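Local coordinates for protein endo-1,3-beta-glucanase, family GH16 (Zobellia galactanivorans, PDB 4BPZ) that probably hydrolyses internal beta-1,3-linkages of glucans such as algal laminarin, acting as the calcium-binding family 16 glycoside hydrolase module of a longer protein, at residues F93-V98 with W193-M198; L117-N122 with P221-L226; D164-E169 with S213-Y218. The protein carries 1 engineered substitution. All coordinates share one frame; numbering follows the deposited sequence. Where two conformers were deposited one is given.

In the fold
From the N terminus, the chain passes 93-98, 117-122 and 164-169 before any contact closes. Contact 1 closes first, when 193-198 returns beside 93-98 and ties the start of strand 96-103 to the end of strand 187-193. Contact 3 follows, with 213-218 meeting the loop between strands 155-163 and 170-178 at the surface. Contact 2 closes last and in the buried interior, pairing strand 222-230 with strand 110-118. Contact 3 therefore falls wholly within the span of contact 2, whereas contact 1 crosses both. The three also touch in space: Trp193 packs on His222 and binds the carbonyl of Tyr218, and His222 approaches Pro217.

Contact 1: residues F93-V98 with W193-M198; sequences FTYGKV and WNASAM
Trp193 lies against the Phe93, Thr94 and Tyr95 segment, and its indole is the centre of a three-ring aromatic cluster. The side chain leaves its strand with CG anti to the backbone N (chi1 173°). Its CB passes Gly96 O at 3.6 Å, and CG then sits beside Tyr95 CA, whose C-H lies over the face of the five-membered ring in a CH-pi contact. Along the pyrrole side, NE1 comes 3.5 Å from Tyr95 CD1 and gives its N-H to the carbonyl of Tyr218. The tyrosine ring stands nearly upright, presenting its edge to the indole face with the planes 82° apart. On the benzo side, CE3 is under Tyr95 N, at the far rim CZ3 meets Phe93 O at 3.4 Å and Phe93 CE2 at 3.7 Å, and CH2, at the tip, meets Thr94 CA. With phenylalanine the roles change: the indole supplies the edge and Phe93 the face, in an offset edge-to-face pair.

Beyond the indole, the Tyr95 ring has Ala195 N over one face and Thr94 CG2 over the opposite one, while its OH comes 3.7 Å from Ala195 CB and is hydrogen-bonded to Asn219. Gly96 and Trp193 form an antiparallel hydrogen-bonded pair: Gly96 N to Trp193 O and Trp193 N to Gly96 O, each 2.8 Å. At the backbone angles of Gly96 a CB would be pressed against Tyr95 O, which fits its lack of a side chain. Asn194 OD1 accepts from Ser196 N, an Asx turn, and from Ala197 N, which extends it to an Asx motif.

Strand 96-103, which begins at Gly96, is flanked by strand 187-193 and by strand 244-255; His222 of strand 222-230 meets the indole edge-to-face.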
loop_
_atom_site.group_PDB
_atom_site.type_symbol
_atom_site.label_atom_id
_atom_site.label_comp_id
_atom_site.label_asym_id
_atom_site.label_seq_id
_atom_site.Cartn_x
_atom_site.Cartn_y
_atom_site.Cartn_z
ATOM N N PHE A 93 -4.396 12.633 -5.451
ATOM C CA PHE A 93 -4.310 13.873 -4.691
ATOM C C PHE A 93 -2.865 14.329 -4.592
ATOM O O PHE A 93 -1.950 13.473 -4.636
ATOM C CB PHE A 93 -4.946 13.729 -3.304
ATOM C CG PHE A 93 -4.269 12.715 -2.467
ATOM C CD1 PHE A 93 -4.410 11.334 -2.708
ATOM C CD2 PHE A 93 -3.390 13.082 -1.442
ATOM C CE1 PHE A 93 -3.758 10.354 -1.997
ATOM C CE2 PHE A 93 -2.722 12.046 -0.685
ATOM C CZ PHE A 93 -2.901 10.726 -1.021
ATOM N N THR A 94 -2.709 15.645 -4.431
ATOM C CA THR A 94 -1.388 16.249 -4.214
ATOM C C THR A 94 -1.387 16.962 -2.923
ATOM O O THR A 94 -2.149 17.925 -2.733
ATOM C CB THR A 94 -1.002 17.245 -5.318
ATOM O OG1 THR A 94 -1.192 16.548 -6.556
ATOM C CG2 THR A 94 0.440 17.692 -5.177
ATOM N N TYR A 95 -0.537 16.452 -1.983
ATOM C CA TYR A 95 -0.428 16.938 -0.595
ATOM C C TYR A 95 -1.606 16.471 0.215
ATOM O O TYR A 95 -2.728 16.216 -0.331
ATOM C CB TYR A 95 -0.196 18.423 -0.499
ATOM C CG TYR A 95 0.895 18.973 -1.389
ATOM C CD1 TYR A 95 2.083 18.322 -1.609
ATOM C CD2 TYR A 95 0.703 20.163 -2.053
ATOM C CE1 TYR A 95 3.075 18.835 -2.412
ATOM C CE2 TYR A 95 1.683 20.749 -2.854
ATOM C CZ TYR A 95 2.888 20.045 -3.043
ATOM O OH TYR A 95 3.824 20.599 -3.864
ATOM N N GLY A 96 -1.411 16.316 1.495
ATOM C CA GLY A 96 -2.494 16.001 2.406
ATOM C C GLY A 96 -1.998 15.158 3.540
ATOM O O GLY A 96 -0.817 14.819 3.697
ATOM N N LYS A 97 -2.957 14.775 4.354
ATOM C CA LYS A 97 -2.722 13.931 5.535
ATOM C C LYS A 97 -3.533 12.663 5.303
ATOM O O LYS A 97 -4.770 12.724 5.172
ATOM C CB LYS A 97 -3.154 14.641 6.794
ATOM C CG LYS A 97 -2.948 13.812 8.045
ATOM C CD LYS A 97 -3.204 14.606 9.326
ATOM C CE LYS A 97 -4.649 14.937 9.496
ATOM N NZ LYS A 97 -4.897 15.905 10.603
ATOM N N VAL A 98 -2.882 11.524 5.199
ATOM C CA VAL A 98 -3.527 10.233 5.028
ATOM C C VAL A 98 -3.458 9.478 6.315
ATOM O O VAL A 98 -2.378 9.360 6.911
ATOM C CB VAL A 98 -2.772 9.421 3.985
ATOM C CG1 VAL A 98 -3.430 8.028 3.788
ATOM C CG2 VAL A 98 -2.697 10.151 2.608
ATOM N N TRP A 193 1.961 15.224 4.091
ATOM C CA TRP A 193 2.661 15.539 2.889
ATOM C C TRP A 193 2.322 16.953 2.454
ATOM O O TRP A 193 1.152 17.282 2.236
ATOM C CB TRP A 193 2.219 14.543 1.821
ATOM C CG TRP A 193 2.676 14.749 0.414
ATOM C CD1 TRP A 193 3.817 15.418 -0.072
ATOM C CD2 TRP A 193 2.021 14.215 -0.738
ATOM N NE1 TRP A 193 3.842 15.356 -1.413
ATOM C CE2 TRP A 193 2.784 14.636 -1.880
ATOM C CE3 TRP A 193 0.838 13.441 -0.951
ATOM C CZ2 TRP A 193 2.368 14.319 -3.167
ATOM C CZ3 TRP A 193 0.461 13.134 -2.237
ATOM C CH2 TRP A 193 1.218 13.595 -3.347
ATOM N N ASN A 194 3.352 17.794 2.285
ATOM C CA ASN A 194 3.123 19.145 1.708
ATOM C C ASN A 194 4.314 19.513 0.902
ATOM O O ASN A 194 5.202 18.667 0.613
ATOM C CB ASN A 194 2.719 20.150 2.795
ATOM C CG ASN A 194 3.789 20.312 3.848
ATOM O OD1 ASN A 194 4.991 20.062 3.595
ATOM N ND2 ASN A 194 3.382 20.787 5.052
ATOM N N ALA A 195 4.327 20.736 0.382
ATOM C CA ALA A 195 5.438 21.173 -0.491
ATOM C C ALA A 195 6.780 21.167 0.253
ATOM O O ALA A 195 7.841 21.191 -0.352
ATOM C CB ALA A 195 5.179 22.546 -1.083
ATOM N N SER A 196 6.745 21.245 1.593
ATOM C CA SER A 196 7.958 21.297 2.448
ATOM C C SER A 196 8.544 19.905 2.764
ATOM O O SER A 196 9.747 19.756 2.753
ATOM C CB SER A 196 7.593 22.054 3.746
ATOM O OG SER A 196 7.229 23.395 3.414
ATOM N N ALA A 197 7.658 18.948 3.069
ATOM C CA ALA A 197 8.182 17.671 3.620
ATOM C C ALA A 197 7.137 16.622 3.513
ATOM O O ALA A 197 5.909 16.873 3.398
ATOM C CB ALA A 197 8.568 17.836 5.103
ATOM N N MET A 198 7.610 15.374 3.620
ATOM C CA MET A 198 6.741 14.193 3.826
ATOM C C MET A 198 7.123 13.531 5.118
ATOM O O MET A 198 8.303 13.198 5.310
ATOM C CB MET A 198 6.913 13.256 2.695
ATOM C CG MET A 198 6.352 13.846 1.420
ATOM S SD MET A 198 7.081 13.252 -0.046
ATOM C CE MET A 198 8.811 13.791 -0.036
#

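Contact 2: residues L117-N122 with P221-L226; sequences LGANSN and PHYLLL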
loop_
_atom_site.group_PDB
_atom_site.type_symbol
_atom_site.label_atom_id
_atom_site.label_comp_id
_atom_site.label_asym_id
_atom_site.label_seq_id
_atom_site.Cartn_x
_atom_site.Cartn_y
_atom_site.Cartn_z
ATOM N N LEU A 117 1.689 5.582 -5.162
ATOM C CA LEU A 117 2.421 5.745 -6.411
ATOM C C LEU A 117 1.993 7.080 -7.013
ATOM O O LEU A 117 0.803 7.452 -6.963
ATOM C CB LEU A 117 2.124 4.634 -7.411
ATOM C CG LEU A 117 2.824 3.293 -7.203
ATOM C CD1 LEU A 117 2.241 2.185 -8.006
ATOM C CD2 LEU A 117 4.319 3.497 -7.437
ATOM N N GLY A 118 2.928 7.736 -7.702
ATOM C CA GLY A 118 2.532 8.830 -8.542
ATOM C C GLY A 118 1.498 8.397 -9.547
ATOM O O GLY A 118 1.587 7.323 -10.145
ATOM N N ALA A 119 0.490 9.293 -9.737
ATOM C CA ALA A 119 -0.590 8.962 -10.661
ATOM C C ALA A 119 -0.132 8.924 -12.120
ATOM O O ALA A 119 -0.926 8.424 -12.956
ATOM C CB ALA A 119 -1.795 9.880 -10.502
ATOM N N ASN A 120 1.075 9.416 -12.426
ATOM C CA ASN A 120 1.691 9.224 -13.755
ATOM C C ASN A 120 2.447 7.953 -13.826
ATOM O O ASN A 120 3.162 7.734 -14.853
ATOM C CB ASN A 120 2.641 10.426 -14.055
ATOM C CG ASN A 120 3.741 10.630 -13.065
ATOM O OD1 ASN A 120 3.863 9.891 -12.040
ATOM N ND2 ASN A 120 4.645 11.539 -13.365
ATOM N N SER A 121 2.256 6.975 -12.923
ATOM C CA SER A 121 2.976 5.710 -13.011
ATOM C C SER A 121 2.693 4.922 -14.259
ATOM O O SER A 121 3.555 4.170 -14.745
ATOM C CB SER A 121 2.682 4.819 -11.779
ATOM O OG SER A 121 1.345 4.321 -11.905
ATOM N N ASN A 122 1.459 4.970 -14.712
ATOM C CA ASN A 122 1.013 4.134 -15.787
ATOM C C ASN A 122 1.266 2.675 -15.524
ATOM O O ASN A 122 1.504 1.889 -16.439
ATOM C CB ASN A 122 1.540 4.628 -17.170
ATOM C CG ASN A 122 0.910 3.906 -18.351
ATOM O OD1 ASN A 122 -0.297 3.592 -18.322
ATOM N ND2 ASN A 122 1.687 3.742 -19.425
ATOM N N PRO A 221 0.042 14.477 -8.474
ATOM C CA PRO A 221 -0.905 13.586 -7.752
ATOM C C PRO A 221 -0.354 12.219 -7.522
ATOM O O PRO A 221 0.323 11.660 -8.406
ATOM C CB PRO A 221 -2.129 13.529 -8.679
ATOM C CG PRO A 221 -2.132 14.956 -9.343
ATOM C CD PRO A 221 -0.610 15.102 -9.671
ATOM N N HIS A 222 -0.702 11.656 -6.388
ATOM C CA HIS A 222 -0.460 10.214 -6.069
ATOM C C HIS A 222 -1.775 9.576 -5.744
ATOM O O HIS A 222 -2.759 10.220 -5.435
ATOM C CB HIS A 222 0.485 10.091 -4.835
ATOM C CG HIS A 222 1.929 10.293 -5.106
ATOM N ND1 HIS A 222 2.551 11.292 -5.761
ATOM C CD2 HIS A 222 2.887 9.447 -4.639
ATOM C CE1 HIS A 222 3.896 11.004 -5.780
ATOM N NE2 HIS A 222 4.081 9.873 -5.088
ATOM N N TYR A 223 -1.821 8.246 -5.886
ATOM C CA TYR A 223 -2.919 7.430 -5.414
ATOM C C TYR A 223 -2.458 6.445 -4.377
ATOM O O TYR A 223 -1.259 6.129 -4.280
ATOM C CB TYR A 223 -3.682 6.741 -6.563
ATOM C CG TYR A 223 -2.854 5.840 -7.405
ATOM C CD1 TYR A 223 -2.664 4.470 -7.078
ATOM C CD2 TYR A 223 -2.191 6.318 -8.555
ATOM C CE1 TYR A 223 -1.904 3.648 -7.868
ATOM C CE2 TYR A 223 -1.428 5.495 -9.351
ATOM C CZ TYR A 223 -1.316 4.150 -9.019
ATOM O OH TYR A 223 -0.578 3.339 -9.859
ATOM N N LEU A 224 -3.385 5.954 -3.577
ATOM C CA LEU A 224 -3.106 5.040 -2.470
ATOM C C LEU A 224 -3.248 3.586 -2.932
ATOM O O LEU A 224 -4.130 3.245 -3.748
ATOM C CB LEU A 224 -4.120 5.272 -1.341
ATOM C CG LEU A 224 -3.862 4.584 -0.002
ATOM C CD1 LEU A 224 -2.646 5.242 0.686
ATOM C CD2 LEU A 224 -5.104 4.751 0.895
ATOM N N LEU A 225 -2.381 2.705 -2.403
ATOM C CA LEU A 225 -2.443 1.301 -2.582
ATOM C C LEU A 225 -2.539 0.581 -1.248
ATOM O O LEU A 225 -1.874 0.995 -0.281
ATOM C CB LEU A 225 -1.221 0.759 -3.350
ATOM C CG LEU A 225 -0.995 1.305 -4.790
ATOM C CD1 LEU A 225 -0.115 2.535 -4.798
ATOM C CD2 LEU A 225 -0.446 0.245 -5.701
ATOM N N LEU A 226 -3.280 -0.532 -1.222
ATOM C CA LEU A 226 -3.408 -1.394 -0.036
ATOM C C LEU A 226 -3.281 -2.818 -0.521
ATOM O O LEU A 226 -3.997 -3.208 -1.457
ATOM C CB LEU A 226 -4.825 -1.256 0.570
ATOM C CG LEU A 226 -5.152 0.145 1.031
ATOM C CD1 LEU A 226 -6.684 0.176 1.343
ATOM C CD2 LEU A 226 -4.336 0.608 2.201
HETATM O O HOH W 1 1.948 12.084 -10.669
#
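Leu117 and Tyr223 pair near the end of strand 110-118, in the beta-sandwich (jelly-roll) fold of family 16, where that strand runs antiparallel to strand 222-230. Leu117 N donates to Tyr223 O at 3.1 Å and Tyr223 N to Leu117 O at 2.9 Å, making a hydrogen-bonded pair; Gly118 and His222 form the next, non-hydrogen-bonded one. Strand 110-118 supplies Trp111, Ala113 and Trp115 to the glycan pocket, and the side chain of Leu117 comes within about 4 Å (nearest atoms) of a bound beta-glucose, so this pairing borders the substrate cleft.

The Leu117 and Tyr223 side chains lie side by side and point the same way. Tyr223 CG lies between its backbone N and carbonyl carbon (chi1 59°), which starts the ring off beside Leu117. Leu117 CB rests off-centre over the phenol ring, 3.8 Å from Tyr223 CZ, with Leu117 O above the same ring toward its rim. Leu117 CG meets Leu225 CD1, two residues on from Tyr223. At the neighbouring pair, the His222 ring lies flat on the backbone of Gly118: Gly118 CA is 3.7 Å from the ring centroid and 7° off its normal, a CH-pi contact, while Trp193 meets the imidazole edge-to-face. An alanine in place of His222 would probably open a gap over Gly118 and leave the indole of Trp193 with one ring fewer against it.

The type I turn from Gly118 to Ser121 then leads the chain off. Ala119 N makes an almost straight bond (174°) to Pro221 O at 2.7 Å, and a water also donates to that oxygen. Ala119 CB packs on Pro221 CB, and the turn's last residue reaches the phenol: Ser121 OG, in the plane of the Tyr223 ring at its edge, is hydrogen-bonded to Tyr223 OH at 3.0 Å.

Contact 3: residues D164-E169 with S213-Y218; sequences DLNSDE and SQNTPY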
loop_
_atom_site.group_PDB
_atom_site.type_symbol
_atom_site.label_atom_id
_atom_site.label_comp_id
_atom_site.label_asym_id
_atom_site.label_seq_id
_atom_site.Cartn_x
_atom_site.Cartn_y
_atom_site.Cartn_z
ATOM N N ASP A 164 15.231 11.408 -8.998
ATOM C CA ASP A 164 15.204 12.857 -9.129
ATOM C C ASP A 164 14.700 13.246 -10.528
ATOM O O ASP A 164 15.001 12.544 -11.504
ATOM C CB ASP A 164 16.563 13.431 -8.799
ATOM C CG ASP A 164 16.595 13.982 -7.378
ATOM O OD1 ASP A 164 15.878 13.576 -6.347
ATOM O OD2 ASP A 164 17.365 14.895 -7.363
ATOM N N LEU A 165 13.960 14.313 -10.669
ATOM C CA LEU A 165 13.444 14.693 -11.994
ATOM C C LEU A 165 14.534 15.020 -12.958
ATOM O O LEU A 165 14.370 14.877 -14.159
ATOM C CB LEU A 165 12.504 15.907 -11.860
ATOM C CG LEU A 165 11.030 15.497 -11.838
ATOM C CD1 LEU A 165 11.139 14.595 -10.671
ATOM C CD2 LEU A 165 10.015 16.588 -11.600
ATOM N N ASN A 166 15.654 15.470 -12.420
ATOM C CA ASN A 166 16.655 15.900 -13.358
ATOM C C ASN A 166 17.731 14.809 -13.474
ATOM O O ASN A 166 18.636 15.020 -14.203
ATOM C CB ASN A 166 17.163 17.259 -12.993
ATOM C CG ASN A 166 18.004 17.231 -11.757
ATOM O OD1 ASN A 166 18.235 16.139 -11.167
ATOM N ND2 ASN A 166 18.506 18.441 -11.344
ATOM N N SER A 167 17.543 13.630 -12.829
ATOM C CA SER A 167 18.437 12.454 -12.996
ATOM C C SER A 167 17.755 11.083 -13.157
ATOM O O SER A 167 16.631 10.877 -12.800
ATOM C CB SER A 167 19.445 12.356 -11.868
ATOM O OG SER A 167 19.143 11.230 -11.053
ATOM N N ASP A 168 18.442 10.120 -13.735
ATOM C CA ASP A 168 17.954 8.753 -13.699
ATOM C C ASP A 168 18.347 8.118 -12.344
ATOM O O ASP A 168 18.135 6.893 -12.217
ATOM C CB ASP A 168 18.455 7.917 -14.914
ATOM C CG ASP A 168 17.648 8.188 -16.209
ATOM O OD1 ASP A 168 16.410 8.425 -16.137
ATOM O OD2 ASP A 168 18.259 8.156 -17.308
ATOM N N GLU A 169 18.900 8.907 -11.382
ATOM C CA GLU A 169 19.574 8.359 -10.139
ATOM C C GLU A 169 18.441 7.844 -9.161
ATOM O O GLU A 169 17.620 8.655 -8.653
ATOM C CB GLU A 169 20.396 9.397 -9.322
ATOM C CG GLU A 169 21.573 10.059 -10.015
ATOM C CD GLU A 169 22.834 9.209 -10.076
ATOM O OE1 GLU A 169 22.733 7.943 -10.143
ATOM O OE2 GLU A 169 23.935 9.835 -10.068
ATOM N N SER A 213 11.137 18.769 -2.487
ATOM C CA SER A 213 11.707 19.780 -3.345
ATOM C C SER A 213 11.054 19.538 -4.713
ATOM O O SER A 213 10.593 18.436 -5.082
ATOM C CB SER A 213 13.256 19.692 -3.470
ATOM O OG SER A 213 13.645 18.700 -4.383
ATOM N N GLN A 214 11.208 20.527 -5.576
ATOM C CA GLN A 214 10.730 20.383 -6.986
ATOM C C GLN A 214 11.516 19.370 -7.803
ATOM O O GLN A 214 11.062 19.003 -8.870
ATOM C CB GLN A 214 10.668 21.753 -7.653
ATOM C CG GLN A 214 9.415 22.516 -7.163
ATOM C CD GLN A 214 8.096 21.925 -7.776
ATOM O OE1 GLN A 214 8.101 21.347 -8.860
ATOM N NE2 GLN A 214 7.025 21.954 -7.036
ATOM N N ASN A 215 12.691 18.955 -7.355
ATOM C CA ASN A 215 13.408 17.936 -8.061
ATOM C C ASN A 215 12.917 16.540 -7.700
ATOM O O ASN A 215 13.536 15.593 -8.156
ATOM C CB ASN A 215 14.901 18.068 -7.754
ATOM C CG ASN A 215 15.793 17.597 -8.893
ATOM O OD1 ASN A 215 16.917 17.222 -8.645
ATOM N ND2 ASN A 215 15.287 17.561 -10.115
ATOM N N THR A 216 11.855 16.381 -6.872
ATOM C CA THR A 216 11.307 15.051 -6.519
ATOM C C THR A 216 9.936 14.877 -7.234
ATOM O O THR A 216 9.329 15.853 -7.532
ATOM C CB THR A 216 10.808 14.995 -4.976
ATOM O OG1 THR A 216 9.532 15.672 -4.780
ATOM C CG2 THR A 216 11.725 15.408 -4.032
ATOM N N PRO A 217 9.440 13.666 -7.413
ATOM C CA PRO A 217 8.083 13.457 -7.946
ATOM C C PRO A 217 6.980 13.556 -6.900
ATOM O O PRO A 217 5.781 12.983 -7.136
ATOM C CB PRO A 217 8.186 12.070 -8.578
ATOM C CG PRO A 217 9.278 11.399 -7.758
ATOM C CD PRO A 217 10.258 12.433 -7.350
ATOM N N TYR A 218 7.151 14.354 -5.893
ATOM C CA TYR A 218 6.219 14.455 -4.772
ATOM C C TYR A 218 5.500 15.797 -4.758
ATOM O O TYR A 218 5.159 16.344 -3.732
ATOM C CB TYR A 218 6.907 14.208 -3.437
ATOM C CG TYR A 218 7.597 12.839 -3.366
ATOM C CD1 TYR A 218 6.848 11.686 -3.415
ATOM C CD2 TYR A 218 8.960 12.709 -3.243
ATOM C CE1 TYR A 218 7.445 10.436 -3.307
ATOM C CE2 TYR A 218 9.553 11.481 -3.148
ATOM C CZ TYR A 218 8.837 10.340 -3.168
ATOM O OH TYR A 218 9.431 9.103 -2.999
#
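Asn215, Leu165 and Asp164 bring together two type I beta turns at the surface of the fold, one from Asp164 to Ser167 between strands 155-163 and 170-178, the other from Ser213 to Thr216 ahead of strand 222-230. Asn215 has the greatest area buried, 103 Å². Its backbone carbonyl takes the link between the loops: Leu165 N donates to Asn215 O at 2.9 Å, approaching from above the carbonyl plane. Asp164 CA adds a C-H...O contact to the same oxygen.

With CG anti to the backbone N (chi1 -150°), the Asn215 side chain leans toward the first turn and reaches both the carboxylate of Asp164 and the amide of Asn166. It crosses both at about a right angle, and its amide plane stands 67° from that carboxylate and 77° from the Asn166 amide. Asn215 is modelled in two conformers, and which way round its amide sits is doubtful. Asp164 OD1 accepts from Trp162 NE1, which ties the carboxylate back to strand 155-163.

Leu165, also modelled in two conformers, supplies the apolar part. In the conformer described here CD1 lies 3.7 Å from Thr216 C and 4.1 Å from Pro217 CD, and CD2 is near Gln214 O, so both methyls touch backbone atoms of the second loop. That loop is braced by its own hydroxyls in two ST turns: Asn215 N donates to Ser213 OG, and Tyr218 N to Thr216 OG1 at 2.9 Å. Ser213 O in turn accepts from two donors of one residue, Thr216 N and Thr216 OG1, each at 3.0 Å.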